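Local coordinates for USG-1 protein homolog (PDB 2HJS) that is a probable oxidoreductase of the aspartate-semialdehyde dehydrogenase family, thought to act on aldehyde groups with a nicotinamide cofactor and to form dimers, at residues Val23-Glu28 against Asn317-Ala322; Leu160-Ser163 against Gly169-Glu172. All coordinates share one frame; numbering follows the deposited sequence.

Interaction 1. Residues Val23-Glu28 against Asn317-Ala322; sequences VGLLDE and NVRKGA
Glu28 and Arg319 reach for each other from opposite directions and meet in an end-on, two-nitrogen salt bridge. Arg319 NH2 gives a hydrogen bond of 2.9 Å to Glu28 OE2, and Arg319 NH1 one of 3.1 Å to Glu28 OE1. Both oxygens offer their syn lone pairs, and both lie close to the guanidinium plane. A third, weaker bond runs from Arg319 NH2 to Glu28 OE1 at 3.1 Å, so NH2 faces both oxygens while OE1 faces both nitrogens. Carboxylate and guanidinium are turned only 17° apart, nearly coplanar, which lets both N-H groups point at the carboxylate oxygens. On the arginine side CG lies anti to the backbone N (chi1 -178°) and the chain stays extended as far as NE, which carries the charged end across to helix 17-28. NE itself is held by a salt bridge to Asp292; with Glu28 at the NH1/NH2 end and Asp292 at NE, rotation of the guanidinium is probably restricted.

The bridge joins the two halves of the protein. Glu28 closes helix 17-28, which follows the first strand of the Rossmann-type, NAD-binding domain, whereas Arg319 sits in the first turn of helix 317-336, the last of the chain, which returns from the dimerisation domain to the cofactor domain. That turn is wide, of pi type, with Ala322 N bonded to Asn317 O.

A leucine packs beneath the ionic pair. Leu25 CD2 rests over one guanidinium face, 3.6 Å above the plane and displaced toward the rim. The closest guanidinium atom to Leu25 CD2 is Arg319 NH2, at 3.7 Å. The other methyl, Leu25 CD1, lies 3.7 Å from Arg319 O. Farther along the last helix, Ala323 and Leu324 continue the apolar surface against Leu25.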
ATOM      1  N   VAL A  23     -15.565 -18.626  17.722  1.00 47.34           N
ATOM      2  CA  VAL A  23     -16.594 -19.576  18.137  1.00 46.49           C
ATOM      3  C   VAL A  23     -16.926 -20.534  16.992  1.00 46.72           C
ATOM      4  O   VAL A  23     -17.040 -21.746  17.206  1.00 48.25           O
ATOM      5  CB  VAL A  23     -17.862 -18.861  18.667  1.00 46.36           C
ATOM      6  CG1 VAL A  23     -19.002 -19.852  18.863  1.00 45.23           C
ATOM      7  CG2 VAL A  23     -17.537 -18.118  19.987  1.00 43.92           C
ATOM      8  N   GLY A  24     -17.082 -20.013  15.783  1.00 46.61           N
ATOM      9  CA  GLY A  24     -17.322 -20.870  14.620  1.00 46.44           C
ATOM     10  C   GLY A  24     -16.179 -21.864  14.405  1.00 46.78           C
ATOM     11  O   GLY A  24     -16.416 -23.011  14.049  1.00 47.39           O
ATOM     12  N   LEU A  25     -14.940 -21.430  14.617  1.00 46.41           N
ATOM     13  CA  LEU A  25     -13.794 -22.328  14.494  1.00 46.67           C
ATOM     14  C   LEU A  25     -13.723 -23.427  15.554  1.00 47.14           C
ATOM     15  O   LEU A  25     -13.256 -24.530  15.255  1.00 46.98           O
ATOM     16  CB  LEU A  25     -12.490 -21.536  14.518  1.00 46.11           C
ATOM     17  CG  LEU A  25     -12.225 -20.718  13.259  1.00 47.58           C
ATOM     18  CD1 LEU A  25     -11.040 -19.805  13.521  1.00 44.86           C
ATOM     19  CD2 LEU A  25     -11.998 -21.610  12.028  1.00 44.94           C
ATOM     20  N   LEU A  26     -14.152 -23.122  16.783  1.00 46.48           N
ATOM     21  CA  LEU A  26     -14.255 -24.130  17.812  1.00 47.63           C
ATOM     22  C   LEU A  26     -15.182 -25.250  17.360  1.00 47.73           C
ATOM     23  O   LEU A  26     -14.924 -26.410  17.638  1.00 47.92           O
ATOM     24  CB  LEU A  26     -14.749 -23.546  19.152  1.00 47.43           C
ATOM     25  CG  LEU A  26     -13.811 -22.523  19.800  1.00 48.62           C
ATOM     26  CD1 LEU A  26     -14.445 -22.001  21.094  1.00 48.30           C
ATOM     27  CD2 LEU A  26     -12.404 -23.103  20.022  1.00 45.54           C
ATOM     28  N   ASP A  27     -16.249 -24.891  16.653  1.00 47.64           N
ATOM     29  CA  ASP A  27     -17.249 -25.862  16.215  1.00 47.99           C
ATOM     30  C   ASP A  27     -16.679 -26.637  15.000  1.00 48.87           C
ATOM     31  O   ASP A  27     -16.593 -27.874  15.022  1.00 48.08           O
ATOM     32  CB  ASP A  27     -18.517 -25.090  15.878  1.00 47.87           C
ATOM     33  CG  ASP A  27     -19.661 -25.969  15.429  1.00 50.34           C
ATOM     34  OD1 ASP A  27     -19.617 -27.221  15.581  1.00 53.35           O
ATOM     35  OD2 ASP A  27     -20.653 -25.383  14.939  1.00 51.63           O
ATOM     36  N   GLU A  28     -16.244 -25.893  13.978  1.00 48.27           N
ATOM     37  CA  GLU A  28     -15.638 -26.448  12.759  1.00 49.55           C
ATOM     38  C   GLU A  28     -14.514 -27.457  12.997  1.00 49.29           C
ATOM     39  O   GLU A  28     -14.410 -28.457  12.282  1.00 48.92           O
ATOM     40  CB  GLU A  28     -15.000 -25.317  11.948  1.00 49.07           C
ATOM     41  CG  GLU A  28     -15.635 -24.982  10.644  1.00 52.80           C
ATOM     42  CD  GLU A  28     -14.749 -24.019   9.822  1.00 58.06           C
ATOM     43  OE1 GLU A  28     -15.132 -22.818   9.718  1.00 59.72           O
ATOM     44  OE2 GLU A  28     -13.668 -24.469   9.326  1.00 56.86           O
ATOM     45  N   ASN A 317      -7.632 -11.369   8.077  1.00 48.08           N
ATOM     46  CA  ASN A 317      -7.266 -10.842   9.388  1.00 47.96           C
ATOM     47  C   ASN A 317      -8.183 -11.323  10.513  1.00 47.80           C
ATOM     48  O   ASN A 317      -7.738 -11.533  11.629  1.00 48.30           O
ATOM     49  CB  ASN A 317      -7.222  -9.305   9.351  1.00 48.24           C
ATOM     50  CG  ASN A 317      -8.530  -8.694   8.886  1.00 48.98           C
ATOM     51  OD1 ASN A 317      -9.066  -9.045   7.826  1.00 49.08           O
ATOM     52  ND2 ASN A 317      -9.068  -7.791   9.699  1.00 48.63           N
ATOM     53  N   VAL A 318      -9.458 -11.531  10.216  1.00 47.74           N
ATOM     54  CA  VAL A 318     -10.394 -11.978  11.240  1.00 47.28           C
ATOM     55  C   VAL A 318     -10.308 -13.488  11.538  1.00 47.96           C
ATOM     56  O   VAL A 318     -10.023 -13.894  12.671  1.00 47.55           O
ATOM     57  CB  VAL A 318     -11.829 -11.547  10.897  1.00 47.18           C
ATOM     58  CG1 VAL A 318     -12.843 -12.167  11.885  1.00 45.87           C
ATOM     59  CG2 VAL A 318     -11.919 -10.004  10.916  1.00 45.18           C
ATOM     60  N   ARG A 319     -10.554 -14.297  10.510  1.00 48.44           N
ATOM     61  CA  ARG A 319     -10.596 -15.748  10.630  1.00 48.30           C
ATOM     62  C   ARG A 319      -9.201 -16.339  10.871  1.00 48.70           C
ATOM     63  O   ARG A 319      -9.048 -17.196  11.739  1.00 48.63           O
ATOM     64  CB  ARG A 319     -11.190 -16.355   9.365  1.00 47.93           C
ATOM     65  CG  ARG A 319     -11.314 -17.888   9.420  1.00 48.10           C
ATOM     66  CD  ARG A 319     -11.632 -18.462   8.046  1.00 49.98           C
ATOM     67  NE  ARG A 319     -11.603 -19.927   8.051  1.00 48.70           N
ATOM     68  CZ  ARG A 319     -12.612 -20.716   8.438  1.00 50.46           C
ATOM     69  NH1 ARG A 319     -13.758 -20.189   8.849  1.00 49.35           N
ATOM     70  NH2 ARG A 319     -12.473 -22.042   8.415  1.00 45.74           N
ATOM     71  N   LYS A 320      -8.208 -15.896  10.084  1.00 47.98           N
ATOM     72  CA  LYS A 320      -6.880 -16.501  10.105  1.00 47.75           C
ATOM     73  C   LYS A 320      -5.890 -15.799  11.058  1.00 47.85           C
ATOM     74  O   LYS A 320      -5.466 -16.392  12.033  1.00 48.35           O
ATOM     75  CB  LYS A 320      -6.284 -16.606   8.687  1.00 47.19           C
ATOM     76  CG  LYS A 320      -4.790 -17.031   8.670  1.00 46.58           C
ATOM     77  CD  LYS A 320      -4.606 -18.439   9.343  1.00 45.82           C
ATOM     78  CE  LYS A 320      -3.182 -18.978   9.211  1.00 46.53           C
ATOM     79  NZ  LYS A 320      -2.785 -19.381   7.827  1.00 46.02           N
ATOM     80  N   GLY A 321      -5.525 -14.548  10.778  1.00 47.12           N
ATOM     81  CA  GLY A 321      -4.499 -13.862  11.563  1.00 47.21           C
ATOM     82  C   GLY A 321      -4.827 -13.856  13.042  1.00 48.06           C
ATOM     83  O   GLY A 321      -3.996 -14.249  13.861  1.00 48.83           O
ATOM     84  N   ALA A 322      -6.054 -13.469  13.385  1.00 47.48           N
ATOM     85  CA  ALA A 322      -6.479 -13.439  14.783  1.00 47.09           C
ATOM     86  C   ALA A 322      -7.021 -14.798  15.265  1.00 47.74           C
ATOM     87  O   ALA A 322      -6.349 -15.491  16.056  1.00 48.44           O
ATOM     88  CB  ALA A 322      -7.501 -12.344  15.000  1.00 46.36           C
TER

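Interaction 2. Residues Leu160-Ser163 against Gly169-Glu172; sequences LSVS and GVKE
Val162 presses one branch of its side chain onto the backbone of the helix that follows it. With chi1 at -69°, CG1 stands anti to its own carbonyl carbon and CG2 is tucked between the backbone N and that carbon; the tucked methyl makes the closest contact, with CB close behind on Gly169 O. Val162 CG2 lies 3.5 Å from Gly169 O and 3.7 Å from Val170 CA, so it settles on the main chain where the two helix residues join. Its meeting with the other valine is looser, Val162 CG2 to Val170 CG2 measuring 4.3 Å.

Val170 is rotated differently. Its CG1 is anti to the backbone N (chi1 166°), which turns CG2 back to the turn, where it lies 3.9 Å from Ser163 CA and 4.0 Å from Ser163 CB. Phe244 also packs on this valine, and a dioxane molecule, probably from the crystallisation liquor, is bound about 4 Å from its side chain.

Gly169 takes part through its backbone alone. Bare of a side chain, its CA presents to the turn a face that Val162 O approaches to 3.8 Å.

The polar atoms of the serines are turned to other partners. Ser163 OG meets Ser161 OG at 2.8 Å, where either hydroxyl may be the donor. Backbone bonds of Val162 and Ser163 to Val242 and Phe243 tie the turn to the neighbouring loop.

The whole is a compact strand-to-helix connection: strand 151-160 of the dimerisation domain's mixed sheet ends, a short 3-10 segment bends the chain, and helix 167-181 sets its first turn against that bend by van der Waals contact.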
ATOM      1  N   LEU A 160      -4.160  -2.191   5.319  1.00 52.07           N
ATOM      2  CA  LEU A 160      -5.158  -2.760   6.207  1.00 52.62           C
ATOM      3  C   LEU A 160      -6.549  -2.464   5.654  1.00 51.50           C
ATOM      4  O   LEU A 160      -6.801  -1.362   5.178  1.00 51.36           O
ATOM      5  CB  LEU A 160      -5.016  -2.151   7.615  1.00 52.09           C
ATOM      6  CG  LEU A 160      -4.081  -2.842   8.622  1.00 54.11           C
ATOM      7  CD1 LEU A 160      -2.712  -2.999   8.114  1.00 55.17           C
ATOM      8  CD2 LEU A 160      -4.036  -2.090   9.980  1.00 53.58           C
ATOM      9  N   SER A 161      -7.435  -3.447   5.724  1.00 50.68           N
ATOM     10  CA  SER A 161      -8.853  -3.247   5.398  1.00 50.46           C
ATOM     11  C   SER A 161      -9.566  -2.552   6.560  1.00 50.94           C
ATOM     12  O   SER A 161      -9.045  -2.531   7.683  1.00 51.37           O
ATOM     13  CB  SER A 161      -9.505  -4.605   5.192  1.00 50.34           C
ATOM     14  OG  SER A 161      -9.577  -5.309   6.423  1.00 49.53           O
ATOM     15  N   VAL A 162     -10.757  -2.008   6.316  1.00 50.74           N
ATOM     16  CA  VAL A 162     -11.516  -1.341   7.379  1.00 50.60           C
ATOM     17  C   VAL A 162     -12.021  -2.270   8.483  1.00 51.00           C
ATOM     18  O   VAL A 162     -12.368  -1.797   9.567  1.00 50.67           O
ATOM     19  CB  VAL A 162     -12.705  -0.492   6.843  1.00 50.69           C
ATOM     20  CG1 VAL A 162     -12.179   0.712   6.095  1.00 50.62           C
ATOM     21  CG2 VAL A 162     -13.677  -1.331   5.997  1.00 47.72           C
ATOM     22  N   SER A 163     -12.096  -3.580   8.209  1.00 51.64           N
ATOM     23  CA  SER A 163     -12.476  -4.545   9.256  1.00 51.93           C
ATOM     24  C   SER A 163     -11.454  -4.532  10.403  1.00 52.30           C
ATOM     25  O   SER A 163     -11.752  -4.986  11.485  1.00 52.02           O
ATOM     26  CB  SER A 163     -12.615  -5.957   8.701  1.00 51.79           C
ATOM     27  OG  SER A 163     -11.349  -6.432   8.271  1.00 52.93           O
ATOM     28  N   GLY A 169     -16.220   0.076  11.148  1.00 53.39           N
ATOM     29  CA  GLY A 169     -15.367   0.463  10.032  1.00 53.13           C
ATOM     30  C   GLY A 169     -15.916  -0.041   8.716  1.00 53.10           C
ATOM     31  O   GLY A 169     -15.947   0.702   7.734  1.00 53.04           O
ATOM     32  N   VAL A 170     -16.352  -1.304   8.706  1.00 52.81           N
ATOM     33  CA  VAL A 170     -17.014  -1.920   7.548  1.00 52.23           C
ATOM     34  C   VAL A 170     -18.243  -1.102   7.157  1.00 52.56           C
ATOM     35  O   VAL A 170     -18.427  -0.787   5.983  1.00 52.36           O
ATOM     36  CB  VAL A 170     -17.407  -3.398   7.837  1.00 52.44           C
ATOM     37  CG1 VAL A 170     -18.389  -3.945   6.801  1.00 49.89           C
ATOM     38  CG2 VAL A 170     -16.160  -4.246   7.894  1.00 52.28           C
ATOM     39  N   LYS A 171     -19.057  -0.742   8.150  1.00 52.37           N
ATOM     40  CA  LYS A 171     -20.251   0.067   7.920  1.00 53.10           C
ATOM     41  C   LYS A 171     -19.945   1.468   7.391  1.00 51.97           C
ATOM     42  O   LYS A 171     -20.603   1.938   6.484  1.00 51.77           O
ATOM     43  CB  LYS A 171     -21.129   0.116   9.181  1.00 53.38           C
ATOM     44  CG  LYS A 171     -22.123  -1.051   9.237  1.00 58.02           C
ATOM     45  CD  LYS A 171     -22.138  -1.801  10.584  1.00 64.54           C
ATOM     46  CE  LYS A 171     -23.277  -1.382  11.502  1.00 68.63           C
ATOM     47  NZ  LYS A 171     -23.011  -0.071  12.179  1.00 71.88           N
ATOM     48  N   GLU A 172     -18.937   2.113   7.963  1.00 51.84           N
ATOM     49  CA  GLU A 172     -18.512   3.454   7.560  1.00 51.69           C
ATOM     50  C   GLU A 172     -18.082   3.475   6.092  1.00 50.79           C
ATOM     51  O   GLU A 172     -18.469   4.372   5.335  1.00 50.13           O
ATOM     52  CB  GLU A 172     -17.379   3.933   8.476  1.00 52.14           C
ATOM     53  CG  GLU A 172     -16.802   5.317   8.157  1.00 55.37           C
ATOM     54  CD  GLU A 172     -17.674   6.463   8.625  1.00 59.01           C
ATOM     55  OE1 GLU A 172     -18.662   6.217   9.354  1.00 63.41           O
ATOM     56  OE2 GLU A 172     -17.374   7.621   8.267  1.00 59.42           O
TER

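Overall arrangement
The centres of the two interactions lie about 18 Å apart, and interaction 2 is nested in the long chain loop that interaction 1 closes. Interaction 1 joins the two domains through helices distant in sequence; it is only partly buried, and its chemistry is mainly charge, laid over a buried leucine. Interaction 2 is local and buried, within the dimerisation domain, and rests on methyl groups and backbone. They share no helix or strand, yet they touch: Asn317, at the start of the last helix, probably hydrogen-bonds through ND2 to Ser163 OG. The same helix start thus meets the cofactor domain through one residue and the strand-to-helix turn through another.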